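PDB 5CPC: secreted effector protein SopD from Salmonella typhimurium, which acts in the host cell as a secreted virulence effector, contributing to replication in macrophages and, together with SopB, to membrane fission and macropinosome formation during invasion. Local coordinates for residues 30-34 / 159-163; 107-111 / 121-127; 216-220 / 277-281. All coordinates share one frame; numbering follows the deposited sequence.

How the contacts relate
Contacts 1 and 2 both bear on helix 141-160. Its C-terminal end belongs to contact 1, while F110, I124 and I127 of contact 2 pack on its flank; the two centres are about 26 Å apart. Along the chain the hairpin of contact 2 (107-111 / 121-127) falls between the two segments of contact 1 (30-34 / 159-163). Contact 3 (216-220 / 277-281) comes later in sequence and uses helix 264-283; its centre is about 38 Å from that of contact 1, across the chain's centre, and about 26 Å from that of contact 2. Two contacts thus gather round one helix, the third joins a separate set of helices and strands, and none touches another.

Contact 1 (30-34 / 159-163); sequences KAIHM and TWHPE
The C-terminal end of helix 141-160 and the turn after it receive the first modelled residues of the chain, with I32 and M34 laid against W160, H161 and P162. The I32 side chain is extended, and its CD1 stops 3.6 Å from W160 CB, approaching the indole obliquely. M34 is the more buried of the two. Its CG stands between the backbone N and the carbonyl carbon (chi1 66°), and the chain bends at its last torsion, which brings the thioether to the edge of the indole. SD lies 5.3 Å from the centroid of the W160 six-membered ring and 83° off its normal, an edge-on Met-aromatic contact, and is also 3.3 Å from T159 O. The methyl group turns away from the indole to P162, M34 CE meeting P162 CG at 3.7 Å where the two side chains cross at about a right angle.

H161 is the first residue to leave the helical conformation, and its ring is held by the chain just beyond. H161 ND1 donates to E163 OE1 (2.9 Å, 157°), with the oxygen in the imidazole plane and met on the syn side of the carboxylate but tilted out of its plane, a His-carboxylate hydrogen bond that fixes the turn of the ring. H161 CE1 points edge-on at A31 O. The helix end and the loop are also joined through a single water, which accepts from H33 N at 2.7 Å and donates to W160 O at 2.8 Å and to E163 OE2 at 2.8 Å. It serves a backbone carbonyl at the helix terminus and the second carboxylate oxygen together. H33 ND1 bonds to D38 and W160 NE1 to Y82 OH, while L53 and I60 of helix 49-60 touch I32 and M34 respectively.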
loop_
_atom_site.group_PDB
_atom_site.type_symbol
_atom_site.label_atom_id
_atom_site.label_comp_id
_atom_site.label_asym_id
_atom_site.label_seq_id
_atom_site.Cartn_x
_atom_site.Cartn_y
_atom_site.Cartn_z
ATOM N N LYS A 30 14.131 -6.204 15.271
ATOM C CA LYS A 30 13.809 -7.631 14.901
ATOM C C LYS A 30 14.987 -8.341 14.176
ATOM O O LYS A 30 15.489 -7.842 13.154
ATOM C CB LYS A 30 12.574 -7.670 14.012
ATOM C CG LYS A 30 11.445 -8.541 14.532
ATOM C CD LYS A 30 11.579 -9.975 14.036
ATOM C CE LYS A 30 10.198 -10.607 13.762
ATOM N NZ LYS A 30 9.321 -10.874 14.965
ATOM N N ALA A 31 15.369 -9.520 14.687
ATOM C CA ALA A 31 16.513 -10.311 14.193
ATOM C C ALA A 31 16.660 -10.498 12.666
ATOM O O ALA A 31 15.795 -11.080 11.996
ATOM C CB ALA A 31 16.574 -11.691 14.914
ATOM N N ILE A 32 17.786 -10.027 12.128
ATOM C CA ILE A 32 18.099 -10.291 10.754
ATOM C C ILE A 32 18.945 -11.569 10.695
ATOM O O ILE A 32 19.830 -11.775 11.515
ATOM C CB ILE A 32 18.846 -9.150 10.178
ATOM C CG1 ILE A 32 17.888 -7.941 10.098
ATOM C CG2 ILE A 32 19.488 -9.590 8.843
ATOM C CD1 ILE A 32 18.529 -6.684 9.554
ATOM N N HIS A 33 18.668 -12.418 9.716
ATOM C CA HIS A 33 19.279 -13.728 9.637
ATOM C C HIS A 33 20.018 -13.962 8.335
ATOM O O HIS A 33 20.748 -14.940 8.218
ATOM C CB HIS A 33 18.185 -14.823 9.727
ATOM C CG HIS A 33 17.306 -14.749 10.945
ATOM N ND1 HIS A 33 17.777 -14.971 12.226
ATOM C CD2 HIS A 33 15.966 -14.534 11.067
ATOM C CE1 HIS A 33 16.768 -14.876 13.085
ATOM N NE2 HIS A 33 15.659 -14.611 12.407
ATOM N N MET A 34 19.793 -13.106 7.333
ATOM C CA MET A 34 20.339 -13.380 6.018
ATOM C C MET A 34 21.881 -13.410 6.043
ATOM O O MET A 34 22.527 -12.815 6.919
ATOM C CB MET A 34 19.888 -12.315 5.081
ATOM C CG MET A 34 20.510 -10.987 5.486
ATOM S SD MET A 34 19.867 -9.636 4.513
ATOM C CE MET A 34 19.970 -10.328 2.890
ATOM N N THR A 159 14.656 -6.525 1.814
ATOM C CA THR A 159 16.082 -6.218 1.911
ATOM C C THR A 159 16.675 -6.940 3.117
ATOM O O THR A 159 17.708 -7.609 3.023
ATOM C CB THR A 159 16.286 -4.678 2.030
ATOM O OG1 THR A 159 15.974 -4.074 0.768
ATOM C CG2 THR A 159 17.714 -4.290 2.433
ATOM N N TRP A 160 16.048 -6.770 4.265
ATOM C CA TRP A 160 16.546 -7.383 5.461
ATOM C C TRP A 160 15.907 -8.747 5.759
ATOM O O TRP A 160 16.428 -9.464 6.638
ATOM C CB TRP A 160 16.422 -6.445 6.675
ATOM C CG TRP A 160 17.129 -5.149 6.479
ATOM C CD1 TRP A 160 16.634 -3.889 6.737
ATOM C CD2 TRP A 160 18.460 -4.959 5.950
ATOM N NE1 TRP A 160 17.576 -2.937 6.413
ATOM C CE2 TRP A 160 18.698 -3.548 5.920
ATOM C CE3 TRP A 160 19.476 -5.836 5.507
ATOM C CZ2 TRP A 160 19.921 -2.997 5.484
ATOM C CZ3 TRP A 160 20.698 -5.295 5.055
ATOM C CH2 TRP A 160 20.905 -3.879 5.038
ATOM N N HIS A 161 14.817 -9.120 5.060
ATOM C CA HIS A 161 14.147 -10.407 5.362
ATOM C C HIS A 161 13.717 -11.140 4.148
ATOM O O HIS A 161 12.514 -11.373 3.993
ATOM C CB HIS A 161 12.916 -10.212 6.241
ATOM C CG HIS A 161 13.254 -9.578 7.529
ATOM N ND1 HIS A 161 13.875 -10.276 8.543
ATOM C CD2 HIS A 161 13.177 -8.289 7.937
ATOM C CE1 HIS A 161 14.123 -9.447 9.546
ATOM N NE2 HIS A 161 13.693 -8.240 9.210
ATOM N N PRO A 162 14.685 -11.490 3.295
ATOM C CA PRO A 162 14.472 -12.175 2.058
ATOM C C PRO A 162 13.844 -13.577 2.291
ATOM O O PRO A 162 13.238 -14.137 1.372
ATOM C CB PRO A 162 15.899 -12.292 1.494
ATOM C CG PRO A 162 16.813 -12.282 2.707
ATOM C CD PRO A 162 16.126 -11.277 3.580
ATOM N N GLU A 163 13.991 -14.119 3.512
ATOM C CA GLU A 163 13.415 -15.415 3.868
ATOM C C GLU A 163 11.911 -15.289 3.668
ATOM O O GLU A 163 11.279 -16.249 3.208
ATOM C CB GLU A 163 13.780 -15.831 5.314
ATOM C CG GLU A 163 13.268 -14.921 6.514
ATOM C CD GLU A 163 14.214 -13.696 6.833
ATOM O OE1 GLU A 163 14.034 -13.060 7.918
ATOM O OE2 GLU A 163 15.135 -13.360 6.025
HETATM O O HOH W 1 17.153 -12.023 7.467
#

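Contact 2 (107-111 / 121-127)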
loop_
_atom_site.group_PDB
_atom_site.type_symbol
_atom_site.label_atom_id
_atom_site.label_comp_id
_atom_site.label_asym_id
_atom_site.label_seq_id
_atom_site.Cartn_x
_atom_site.Cartn_y
_atom_site.Cartn_z
ATOM N N GLN A 107 4.386 13.367 -13.110
ATOM C CA GLN A 107 4.140 12.438 -11.978
ATOM C C GLN A 107 4.197 10.964 -12.428
ATOM O O GLN A 107 3.287 10.177 -12.152
ATOM C CB GLN A 107 2.810 12.748 -11.255
ATOM C CG GLN A 107 2.527 14.253 -11.027
ATOM C CD GLN A 107 1.135 14.526 -10.366
ATOM O OE1 GLN A 107 0.904 15.629 -9.871
ATOM N NE2 GLN A 107 0.217 13.527 -10.380
ATOM N N THR A 108 5.261 10.603 -13.137
ATOM C CA THR A 108 5.484 9.212 -13.544
ATOM C C THR A 108 6.907 8.755 -13.149
ATOM O O THR A 108 7.326 7.613 -13.403
ATOM C CB THR A 108 5.241 9.010 -15.063
ATOM O OG1 THR A 108 6.296 9.622 -15.801
ATOM C CG2 THR A 108 3.896 9.638 -15.495
ATOM N N GLN A 109 7.649 9.694 -12.572
ATOM C CA GLN A 109 8.981 9.460 -12.086
ATOM C C GLN A 109 9.063 10.038 -10.699
ATOM O O GLN A 109 8.628 11.166 -10.463
ATOM C CB GLN A 109 10.027 10.116 -12.970
ATOM C CG GLN A 109 10.111 9.503 -14.364
ATOM C CD GLN A 109 11.498 9.131 -14.717
ATOM O OE1 GLN A 109 12.279 9.962 -15.188
ATOM N NE2 GLN A 109 11.837 7.890 -14.489
ATOM N N PHE A 110 9.566 9.236 -9.772
ATOM C CA PHE A 110 9.944 9.725 -8.446
ATOM C C PHE A 110 11.374 10.135 -8.566
ATOM O O PHE A 110 12.161 9.429 -9.184
ATOM C CB PHE A 110 9.736 8.682 -7.336
ATOM C CG PHE A 110 8.307 8.299 -7.145
ATOM C CD1 PHE A 110 7.429 9.111 -6.395
ATOM C CD2 PHE A 110 7.805 7.147 -7.735
ATOM C CE1 PHE A 110 6.069 8.757 -6.219
ATOM C CE2 PHE A 110 6.455 6.757 -7.557
ATOM C CZ PHE A 110 5.572 7.548 -6.803
ATOM N N LEU A 111 11.689 11.305 -8.013
ATOM C CA LEU A 111 13.018 11.879 -8.059
ATOM C C LEU A 111 13.581 11.913 -6.665
ATOM O O LEU A 111 13.034 12.553 -5.802
ATOM C CB LEU A 111 12.953 13.310 -8.602
ATOM C CG LEU A 111 12.273 13.576 -9.945
ATOM C CD1 LEU A 111 12.325 15.080 -10.285
ATOM C CD2 LEU A 111 12.933 12.792 -11.061
ATOM N N GLN A 121 16.444 8.248 -10.038
ATOM C CA GLN A 121 15.008 8.307 -10.328
ATOM C C GLN A 121 14.426 6.913 -10.466
ATOM O O GLN A 121 15.177 5.954 -10.702
ATOM C CB GLN A 121 14.770 8.998 -11.634
ATOM C CG GLN A 121 15.703 10.164 -11.886
ATOM C CD GLN A 121 15.257 11.006 -13.055
ATOM O OE1 GLN A 121 15.954 11.914 -13.466
ATOM N NE2 GLN A 121 14.073 10.718 -13.581
ATOM N N SER A 122 13.102 6.794 -10.350
ATOM C CA SER A 122 12.447 5.548 -10.729
ATOM C C SER A 122 11.096 5.752 -11.379
ATOM O O SER A 122 10.300 6.567 -10.887
ATOM C CB SER A 122 12.374 4.633 -9.518
ATOM O OG SER A 122 13.695 4.180 -9.205
ATOM N N ASN A 123 10.875 5.068 -12.512
ATOM C CA ASN A 123 9.570 5.037 -13.169
ATOM C C ASN A 123 8.662 4.321 -12.186
ATOM O O ASN A 123 9.065 3.319 -11.541
ATOM C CB ASN A 123 9.512 4.172 -14.448
ATOM C CG ASN A 123 10.331 4.695 -15.564
ATOM O OD1 ASN A 123 10.500 5.910 -15.745
ATOM N ND2 ASN A 123 10.875 3.774 -16.350
ATOM N N ILE A 124 7.439 4.809 -12.096
ATOM C CA ILE A 124 6.422 4.202 -11.230
ATOM C C ILE A 124 5.943 2.847 -11.781
ATOM O O ILE A 124 5.579 1.949 -11.034
ATOM C CB ILE A 124 5.220 5.182 -11.017
ATOM C CG1 ILE A 124 4.134 4.514 -10.162
ATOM C CG2 ILE A 124 4.693 5.687 -12.381
ATOM C CD1 ILE A 124 3.469 5.418 -9.150
ATOM N N LYS A 125 5.930 2.705 -13.090
ATOM C CA LYS A 125 5.631 1.421 -13.681
ATOM C C LYS A 125 6.697 0.355 -13.399
ATOM O O LYS A 125 6.354 -0.810 -13.316
ATOM C CB LYS A 125 5.402 1.579 -15.158
ATOM C CG LYS A 125 4.254 2.547 -15.409
ATOM C CD LYS A 125 4.005 2.737 -16.901
ATOM C CE LYS A 125 3.163 3.975 -17.135
ATOM N NZ LYS A 125 2.770 3.969 -18.546
ATOM N N ASP A 126 7.960 0.761 -13.246
ATOM C CA ASP A 126 9.015 -0.149 -12.819
ATOM C C ASP A 126 8.910 -0.483 -11.336
ATOM O O ASP A 126 9.038 -1.645 -10.987
ATOM C CB ASP A 126 10.424 0.386 -13.174
ATOM C CG ASP A 126 10.671 0.464 -14.694
ATOM O OD1 ASP A 126 9.891 -0.140 -15.451
ATOM O OD2 ASP A 126 11.649 1.132 -15.122
ATOM N N ILE A 127 8.626 0.504 -10.479
ATOM C CA ILE A 127 8.364 0.265 -9.050
ATOM C C ILE A 127 7.209 -0.701 -8.852
ATOM O O ILE A 127 7.270 -1.562 -7.992
ATOM C CB ILE A 127 7.978 1.556 -8.288
ATOM C CG1 ILE A 127 9.197 2.288 -7.799
ATOM C CG2 ILE A 127 7.110 1.219 -7.037
ATOM C CD1 ILE A 127 8.958 3.737 -7.491
#
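F110 and S122 form the hydrogen-bonded pair of this antiparallel ladder: F110 N donates to S122 O at 3.0 Å, and S122 N returns a bond to F110 O at 3.0 Å, so both amides and both carbonyls are used. Two residues on, beyond the last bridge, I124 N, already in helix 124-127, donates to T108 O at 3.1 Å from above the carbonyl plane (41° out). The ladder belongs to the beta hairpin of strands 109-114 and 117-123, the second and third strands of a three-stranded antiparallel sheet; on the far side L111 pairs through its backbone with K102. Where strand passes into helix, N123 O accepts I127 N at 3.0 Å, and N123 ND2 donates to D126 OD2 at 3.0 Å, meeting that oxygen from above the carboxylate plane.

Other polar groups are met by residues outside the hairpin: the amides of T108 and Q109 both go to D104 OD1, Q121 O accepts from K80 NZ, and S122 OG is hydrogen-bonded to D77 OD1. On the face carrying Q109, L111, Q121 and N123, Q109 NE2 comes within 2.7 Å of N123 OD1. On the opposite face, which carries F110 and S122, the F110 ring meets two isoleucines of helix 124-127. I124 CG1, anti to the backbone N (chi1 177°), carries CD1 to the ring edge, 3.6 Å from F110 CE2; I127 CD1 comes obliquely to F110 CD2, also at 3.6 Å.

Contact 3 (216-220 / 277-281); sequences ACINA and DYNDY
C217 and D277 bury the most surface here, with I218 next. The short 3-10 turn at 217-218 places the C217 side chain beside helix 264-283: C217 CB is 3.7 Å from D280 CB, and with SG between the backbone N and the carbonyl carbon (chi1 79°) the sulfur lies against the same methylene, C217 SG to D280 CB 3.7 Å. This contact is van der Waals in kind and uses the aliphatic root of an acidic residue.

D277, one helical turn earlier, turns its carboxylate to the backbone of the loop. Its OD2 accepts a weak, bent hydrogen bond from A220 N (3.0 Å, 132°). The same oxygen lies 3.1 Å from C217 O, and as both are acceptors that approach is not a bond; the salt bridge from K231 NZ to D277 OD2 probably eases the repulsion between them. The loop itself is tied by N219 N donating to A216 O at 3.2 Å.

The CB of I218 points away from the helix, but its CG2 branch meets Y281 CD1 obliquely at 3.9 Å. The Y281 hydroxyl bonds to D289 and K285. The turn comes just after helix 209-215 and rests against helix 264-283, with I288 of helix 285-298 touching both C217 and Y281, while F243 and M245 of strand 240-245 pack on Y281.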
loop_
_atom_site.group_PDB
_atom_site.type_symbol
_atom_site.label_atom_id
_atom_site.label_comp_id
_atom_site.label_asym_id
_atom_site.label_seq_id
_atom_site.Cartn_x
_atom_site.Cartn_y
_atom_site.Cartn_z
ATOM N N ALA A 216 -22.521 -2.638 -7.110
ATOM C CA ALA A 216 -21.793 -3.777 -7.650
ATOM C C ALA A 216 -20.369 -3.377 -8.130
ATOM O O ALA A 216 -19.382 -4.067 -7.879
ATOM C CB ALA A 216 -22.630 -4.415 -8.805
ATOM N N CYS A 217 -20.281 -2.194 -8.733
ATOM C CA CYS A 217 -19.092 -1.711 -9.299
ATOM C C CYS A 217 -17.943 -1.392 -8.329
ATOM O O CYS A 217 -16.802 -1.375 -8.753
ATOM C CB CYS A 217 -19.435 -0.497 -10.138
ATOM S SG CYS A 217 -19.689 1.027 -9.208
ATOM N N ILE A 218 -18.226 -1.140 -7.046
ATOM C CA ILE A 218 -17.117 -0.851 -6.113
ATOM C C ILE A 218 -16.422 -2.097 -5.621
ATOM O O ILE A 218 -15.569 -1.992 -4.742
ATOM C CB ILE A 218 -17.531 -0.015 -4.863
ATOM C CG1 ILE A 218 -18.544 -0.802 -4.003
ATOM C CG2 ILE A 218 -18.040 1.321 -5.327
ATOM C CD1 ILE A 218 -18.935 -0.160 -2.638
ATOM N N ASN A 219 -16.833 -3.266 -6.131
ATOM C CA ASN A 219 -16.284 -4.563 -5.711
ATOM C C ASN A 219 -16.465 -5.576 -6.851
ATOM O O ASN A 219 -16.895 -6.720 -6.656
ATOM C CB ASN A 219 -16.945 -5.046 -4.409
ATOM C CG ASN A 219 -16.404 -6.385 -3.903
ATOM O OD1 ASN A 219 -15.279 -6.776 -4.218
ATOM N ND2 ASN A 219 -17.241 -7.116 -3.133
ATOM N N ALA A 220 -16.139 -5.142 -8.055
ATOM C CA ALA A 220 -15.985 -6.056 -9.191
ATOM C C ALA A 220 -17.316 -6.691 -9.654
ATOM O O ALA A 220 -17.333 -7.862 -10.069
ATOM C CB ALA A 220 -14.892 -7.142 -8.887
ATOM N N ASP A 277 -13.035 -0.236 -11.362
ATOM C CA ASP A 277 -13.872 0.028 -10.209
ATOM C C ASP A 277 -13.754 1.458 -9.723
ATOM O O ASP A 277 -14.755 2.141 -9.395
ATOM C CB ASP A 277 -13.416 -0.842 -9.090
ATOM C CG ASP A 277 -13.887 -2.286 -9.214
ATOM O OD1 ASP A 277 -13.981 -2.836 -10.338
ATOM O OD2 ASP A 277 -14.123 -2.883 -8.128
ATOM N N TYR A 278 -12.523 1.914 -9.651
ATOM C CA TYR A 278 -12.245 3.280 -9.249
ATOM C C TYR A 278 -12.960 4.279 -10.156
ATOM O O TYR A 278 -13.544 5.268 -9.693
ATOM C CB TYR A 278 -10.727 3.511 -9.302
ATOM C CG TYR A 278 -10.239 4.794 -8.680
ATOM C CD1 TYR A 278 -10.201 4.944 -7.306
ATOM C CD2 TYR A 278 -9.744 5.832 -9.474
ATOM C CE1 TYR A 278 -9.735 6.121 -6.697
ATOM C CE2 TYR A 278 -9.248 7.000 -8.899
ATOM C CZ TYR A 278 -9.248 7.131 -7.497
ATOM O OH TYR A 278 -8.742 8.258 -6.891
ATOM N N ASN A 279 -12.862 4.049 -11.448
ATOM C CA ASN A 279 -13.461 4.966 -12.427
ATOM C C ASN A 279 -14.992 4.884 -12.405
ATOM O O ASN A 279 -15.673 5.916 -12.505
ATOM C CB ASN A 279 -12.882 4.732 -13.846
ATOM C CG ASN A 279 -11.394 5.157 -13.957
ATOM O OD1 ASN A 279 -10.985 6.188 -13.410
ATOM N ND2 ASN A 279 -10.588 4.335 -14.614
ATOM N N ASP A 280 -15.524 3.664 -12.241
ATOM C CA ASP A 280 -16.982 3.479 -12.146
ATOM C C ASP A 280 -17.455 4.231 -10.944
ATOM O O ASP A 280 -18.460 4.929 -11.015
ATOM C CB ASP A 280 -17.376 1.998 -11.988
ATOM C CG ASP A 280 -17.281 1.209 -13.298
ATOM O OD1 ASP A 280 -17.300 1.855 -14.374
ATOM O OD2 ASP A 280 -17.192 -0.052 -13.256
ATOM N N TYR A 281 -16.743 4.085 -9.834
ATOM C CA TYR A 281 -17.207 4.674 -8.590
ATOM C C TYR A 281 -17.315 6.223 -8.805
ATOM O O TYR A 281 -18.359 6.825 -8.563
ATOM C CB TYR A 281 -16.265 4.262 -7.400
ATOM C CG TYR A 281 -16.438 5.185 -6.269
ATOM C CD1 TYR A 281 -17.619 5.178 -5.531
ATOM C CD2 TYR A 281 -15.464 6.107 -5.938
ATOM C CE1 TYR A 281 -17.811 6.045 -4.499
ATOM C CE2 TYR A 281 -15.688 7.033 -4.904
ATOM C CZ TYR A 281 -16.853 6.984 -4.183
ATOM O OH TYR A 281 -17.119 7.868 -3.137
#